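Long-range contacts in glutathione S-transferase (Legionella pneumophila subsp. pneumophila str. Philadelphia 1, PDB 3NIV), which probably isomerises maleylacetoacetate with the help of glutathione, as zeta-class glutathione transferases do, and may also conjugate glutathione to other substrates: residues C14-I19 with L171-Y176; L21-I26 with P202-A207. All coordinates share one frame; numbering follows the deposited sequence.

Interaction 1 (C14-I19 with L171-Y176); sequences CYRVRI and LIPQVY
Tyr-15 and Pro-173 carry most of the apolar contact between helix 12-23 and helix 166-180. The phenol ring crosses the pyrrolidine at a slant, its CD2 atom 3.4 Å from Pro-173 CB, while CG of the same ring lies 3.7 Å from Pro-173 CG. With CG anti to its backbone N (chi1 -168°), Tyr-15 sends its ring across to the second helix; farther out, its OH comes within 3.6 Å of Ile-172 CG2. Ile-19, one turn on, meets the proline tip to tip, CD1 to CD at 4.1 Å, and the CG methylene of Arg-16 brushes Pro-173 CG. Beyond CG the extended chain of Arg-16 leads away from the proline, and its NH1 is hydrogen-bonded to Ser-69 OG.

In the glutathione transferase fold a thioredoxin-like domain packs against an all-helical one, and this buried contact is part of that joint. The two segments run roughly antiparallel, at 142°, with axes 9.0 Å apart at closest approach. Pro-173 also breaks the regular bonding of its helix: its nitrogen makes no bond to the preceding turn, and a kink results.

The aromatic contact is a T-shaped pair. Tyr-15 directs its edge at the face of Tyr-176, the centroids 5.8 Å apart and the planes at 76°, and Tyr-176 OH is hydrogen-bonded to Glu-210.

Interaction 2 (L21-I26 with P202-A207); sequences LNLKKI and PAFHDA
Ala-203 fits against Asn-22 and Leu-23 at the end of helix 12-23, and its one methyl group serves both neighbours. Its CB lies 3.5 Å from Leu-23 CD2 and 3.6 Å from Asn-22 CB, a close fit in which a small side chain lets the backbones approach to 4.9 Å between the CA atoms of Asn-22 and Ala-203. The end of the Asn-22 side chain belongs to this close part too, set beside the carbonyl of Ala-203 and the methyl of buried Ala-207. Leu-23 reaches the Ala-203 methyl with one branch and uses the other for Phe-204: CD1 comes to 4.1 Å from CE1 of the ring, the two side chains crossing at a slant. Phe-204 starts out away from Leu-23, but with its CG beside the backbone N (chi1 -77°) the ring swings back. Leu-23 also touches Val-169 of helix 166-180.

Just beyond the packed residues the helix ends in a Schellman motif, right after Leu-23. Lys-25, at positive phi (46°), is the C-prime residue; Ile-26 N bonds back to Leu-21 O at 3.0 Å and Lys-25 N to Asn-22 O.

Toward solvent the fit slackens. Exposed Asp-206 skirts the tip of Asn-22 at longer range, its CB being the part that comes nearest, and Asp-206 N is hydrogen-bonded to Pro-202 O.

Overall arrangement
Both contacts draw on helix 12-23 of the thioredoxin-like N-terminal domain: interaction 1 takes its middle and interaction 2 its C-terminal end. Their partners, helix 166-180 and the short helix 202-205, belong to the helical C-terminal domain. Along the chain the segments alternate, in the order 14-19, 21-26, 171-176, 202-207. Their centres are about 11 Å apart, and they merge where Phe-204 packs on Ile-19 and Ile-172 and where Arg-18 NH2 makes a probable hydrogen bond to Ala-207 O. Helix 12-23 thus contributes two adjoining parts of the domain interface, a buried contact centred about 4 Å from the centre of the folded chain and a partly buried one centred about 13 Å from it.

Interaction 1 (C14-I19 with L171-Y176)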
# COMPACT_ATOMS: atom_id res chain seq x y z
N CYS A 14 -11.76 -2.36 5.85
CA CYS A 14 -12.92 -3.24 5.70
C CYS A 14 -14.00 -2.64 4.81
O CYS A 14 -14.74 -3.35 4.14
CB CYS A 14 -13.52 -3.59 7.05
SG CYS A 14 -12.63 -4.84 7.99
N TYR A 15 -14.09 -1.32 4.83
CA TYR A 15 -15.06 -0.62 4.00
C TYR A 15 -14.70 -0.84 2.52
O TYR A 15 -15.54 -1.22 1.72
CB TYR A 15 -15.07 0.86 4.41
CG TYR A 15 -16.19 1.74 3.88
CD1 TYR A 15 -17.30 1.20 3.23
CD2 TYR A 15 -16.16 3.11 4.08
CE1 TYR A 15 -18.30 2.01 2.77
CE2 TYR A 15 -17.16 3.92 3.63
CZ TYR A 15 -18.24 3.38 2.97
OH TYR A 15 -19.23 4.22 2.53
N ARG A 16 -13.43 -0.66 2.18
CA ARG A 16 -12.97 -0.95 0.82
C ARG A 16 -13.38 -2.34 0.37
O ARG A 16 -13.97 -2.52 -0.70
CB ARG A 16 -11.45 -0.90 0.74
CG ARG A 16 -10.85 0.37 1.20
CD ARG A 16 -9.37 0.16 1.41
NE ARG A 16 -8.79 1.35 2.00
CZ ARG A 16 -7.55 1.42 2.46
NH1 ARG A 16 -6.78 0.35 2.39
NH2 ARG A 16 -7.10 2.55 2.99
N VAL A 17 -13.02 -3.34 1.17
CA VAL A 17 -13.36 -4.70 0.82
C VAL A 17 -14.86 -4.85 0.61
O VAL A 17 -15.28 -5.45 -0.36
CB VAL A 17 -12.87 -5.70 1.86
CG1 VAL A 17 -13.22 -7.11 1.42
CG2 VAL A 17 -11.38 -5.57 2.04
N ARG A 18 -15.66 -4.31 1.53
CA ARG A 18 -17.11 -4.44 1.41
C ARG A 18 -17.64 -3.87 0.10
O ARG A 18 -18.45 -4.52 -0.56
CB ARG A 18 -17.83 -3.85 2.63
CG ARG A 18 -17.65 -4.71 3.89
CD ARG A 18 -18.61 -4.31 5.00
NE ARG A 18 -18.62 -2.87 5.21
CZ ARG A 18 -17.87 -2.24 6.11
NH1 ARG A 18 -17.06 -2.93 6.90
NH2 ARG A 18 -17.96 -0.92 6.23
N ILE A 19 -17.17 -2.69 -0.29
CA ILE A 19 -17.52 -2.11 -1.60
C ILE A 19 -17.11 -3.02 -2.77
O ILE A 19 -17.90 -3.30 -3.67
CB ILE A 19 -16.85 -0.74 -1.83
CG1 ILE A 19 -17.04 0.17 -0.60
CG2 ILE A 19 -17.36 -0.11 -3.13
CD1 ILE A 19 -16.69 1.62 -0.84
N LEU A 171 -11.35 5.64 -2.45
CA LEU A 171 -11.60 7.06 -2.18
C LEU A 171 -12.75 7.28 -1.21
O LEU A 171 -12.64 8.07 -0.27
CB LEU A 171 -11.89 7.79 -3.49
CG LEU A 171 -12.21 9.28 -3.34
CD1 LEU A 171 -11.08 9.99 -2.60
CD2 LEU A 171 -12.46 9.94 -4.70
N ILE A 172 -13.86 6.59 -1.43
CA ILE A 172 -15.05 6.80 -0.61
C ILE A 172 -14.78 6.61 0.89
O ILE A 172 -15.09 7.49 1.68
CB ILE A 172 -16.27 5.99 -1.14
CG1 ILE A 172 -16.94 6.75 -2.27
CG2 ILE A 172 -17.29 5.73 -0.05
CD1 ILE A 172 -16.02 7.12 -3.43
N PRO A 173 -14.17 5.48 1.29
CA PRO A 173 -13.85 5.31 2.71
C PRO A 173 -12.93 6.41 3.27
O PRO A 173 -13.15 6.87 4.38
CB PRO A 173 -13.17 3.94 2.76
CG PRO A 173 -13.73 3.21 1.58
CD PRO A 173 -13.89 4.26 0.51
N GLN A 174 -11.95 6.85 2.49
CA GLN A 174 -11.08 7.93 2.94
C GLN A 174 -11.83 9.25 3.21
O GLN A 174 -11.53 9.96 4.16
CB GLN A 174 -9.95 8.17 1.94
CG GLN A 174 -8.84 9.05 2.47
CD GLN A 174 -8.22 8.52 3.76
OE1 GLN A 174 -8.20 9.21 4.77
NE2 GLN A 174 -7.72 7.28 3.73
N VAL A 175 -12.80 9.56 2.35
CA VAL A 175 -13.56 10.79 2.46
C VAL A 175 -14.50 10.70 3.67
O VAL A 175 -14.71 11.67 4.39
CB VAL A 175 -14.36 11.06 1.17
CG1 VAL A 175 -15.34 12.22 1.34
CG2 VAL A 175 -13.40 11.33 0.02
N TYR A 176 -15.04 9.51 3.90
CA TYR A 176 -15.81 9.22 5.09
C TYR A 176 -15.02 9.59 6.36
O TYR A 176 -15.52 10.32 7.22
CB TYR A 176 -16.18 7.74 5.09
CG TYR A 176 -16.87 7.23 6.33
CD1 TYR A 176 -16.14 6.76 7.41
CD2 TYR A 176 -18.26 7.19 6.41
CE1 TYR A 176 -16.76 6.28 8.53
CE2 TYR A 176 -18.89 6.71 7.55
CZ TYR A 176 -18.13 6.26 8.60
OH TYR A 176 -18.73 5.77 9.73

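Interaction 2 (L21-I26 with P202-A207)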
# COMPACT_ATOMS: atom_id res chain seq x y z
N LEU A 21 -16.60 -6.15 -2.89
CA LEU A 21 -17.40 -7.37 -2.96
C LEU A 21 -18.77 -7.12 -3.59
O LEU A 21 -19.31 -7.97 -4.29
CB LEU A 21 -17.53 -8.02 -1.58
CG LEU A 21 -16.28 -8.76 -1.08
CD1 LEU A 21 -16.37 -9.13 0.41
CD2 LEU A 21 -16.02 -9.99 -1.92
N ASN A 22 -19.32 -5.94 -3.34
CA ASN A 22 -20.62 -5.60 -3.89
C ASN A 22 -20.51 -5.29 -5.37
O ASN A 22 -21.20 -5.89 -6.18
CB ASN A 22 -21.23 -4.40 -3.15
CG ASN A 22 -21.56 -4.71 -1.71
OD1 ASN A 22 -21.79 -3.80 -0.90
ND2 ASN A 22 -21.58 -6.00 -1.36
N LEU A 23 -19.63 -4.35 -5.71
CA LEU A 23 -19.46 -3.93 -7.09
C LEU A 23 -19.40 -5.09 -8.08
O LEU A 23 -20.07 -5.07 -9.12
CB LEU A 23 -18.20 -3.07 -7.22
CG LEU A 23 -18.40 -1.65 -6.74
CD1 LEU A 23 -17.16 -0.83 -6.95
CD2 LEU A 23 -19.57 -1.07 -7.50
N LYS A 24 -18.61 -6.10 -7.76
CA LYS A 24 -18.44 -7.23 -8.66
C LYS A 24 -19.41 -8.34 -8.29
O LYS A 24 -19.24 -9.49 -8.68
CB LYS A 24 -16.99 -7.72 -8.65
N LYS A 25 -20.43 -7.98 -7.53
CA LYS A 25 -21.53 -8.88 -7.21
C LYS A 25 -21.08 -10.27 -6.79
O LYS A 25 -21.67 -11.27 -7.20
CB LYS A 25 -22.52 -8.97 -8.38
CG LYS A 25 -23.18 -7.64 -8.73
CD LYS A 25 -24.23 -7.85 -9.82
CE LYS A 25 -25.29 -6.75 -9.81
NZ LYS A 25 -26.55 -7.18 -10.50
N ILE A 26 -20.05 -10.33 -5.96
CA ILE A 26 -19.60 -11.61 -5.45
C ILE A 26 -20.40 -12.03 -4.24
O ILE A 26 -20.50 -11.28 -3.27
CB ILE A 26 -18.12 -11.57 -5.04
CG1 ILE A 26 -17.23 -11.24 -6.25
CG2 ILE A 26 -17.69 -12.90 -4.43
CD1 ILE A 26 -17.10 -9.78 -6.51
N PRO A 202 -26.06 1.42 -4.49
CA PRO A 202 -26.27 0.41 -3.46
C PRO A 202 -24.96 -0.23 -3.03
O PRO A 202 -24.73 -0.43 -1.82
CB PRO A 202 -27.13 -0.64 -4.17
CG PRO A 202 -27.87 0.12 -5.17
CD PRO A 202 -27.01 1.26 -5.61
N ALA A 203 -24.10 -0.56 -3.99
CA ALA A 203 -22.83 -1.20 -3.69
C ALA A 203 -22.02 -0.38 -2.70
O ALA A 203 -21.43 -0.92 -1.76
CB ALA A 203 -22.03 -1.45 -4.97
N PHE A 204 -22.01 0.94 -2.88
CA PHE A 204 -21.34 1.82 -1.92
C PHE A 204 -22.18 1.98 -0.66
O PHE A 204 -21.70 1.77 0.46
CB PHE A 204 -21.03 3.18 -2.53
CG PHE A 204 -19.85 3.17 -3.46
CD1 PHE A 204 -19.97 2.72 -4.76
CD2 PHE A 204 -18.61 3.60 -3.02
CE1 PHE A 204 -18.88 2.70 -5.61
CE2 PHE A 204 -17.51 3.58 -3.86
CZ PHE A 204 -17.64 3.14 -5.16
N HIS A 205 -23.44 2.35 -0.86
CA HIS A 205 -24.34 2.66 0.25
C HIS A 205 -24.43 1.52 1.26
O HIS A 205 -24.30 1.75 2.47
CB HIS A 205 -25.73 2.99 -0.29
CG HIS A 205 -26.66 3.52 0.76
ND1 HIS A 205 -27.69 2.77 1.29
CD2 HIS A 205 -26.71 4.72 1.38
CE1 HIS A 205 -28.34 3.49 2.19
NE2 HIS A 205 -27.77 4.68 2.26
N ASP A 206 -24.62 0.30 0.77
CA ASP A 206 -24.84 -0.86 1.63
C ASP A 206 -23.57 -1.33 2.36
O ASP A 206 -23.64 -2.14 3.28
CB ASP A 206 -25.43 -2.00 0.81
CG ASP A 206 -26.70 -1.59 0.08
OD1 ASP A 206 -27.43 -0.71 0.61
OD2 ASP A 206 -26.97 -2.12 -1.03
N ALA A 207 -22.43 -0.82 1.93
CA ALA A 207 -21.15 -1.21 2.50
C ALA A 207 -20.73 -0.23 3.59
O ALA A 207 -19.74 -0.46 4.30
CB ALA A 207 -20.09 -1.27 1.43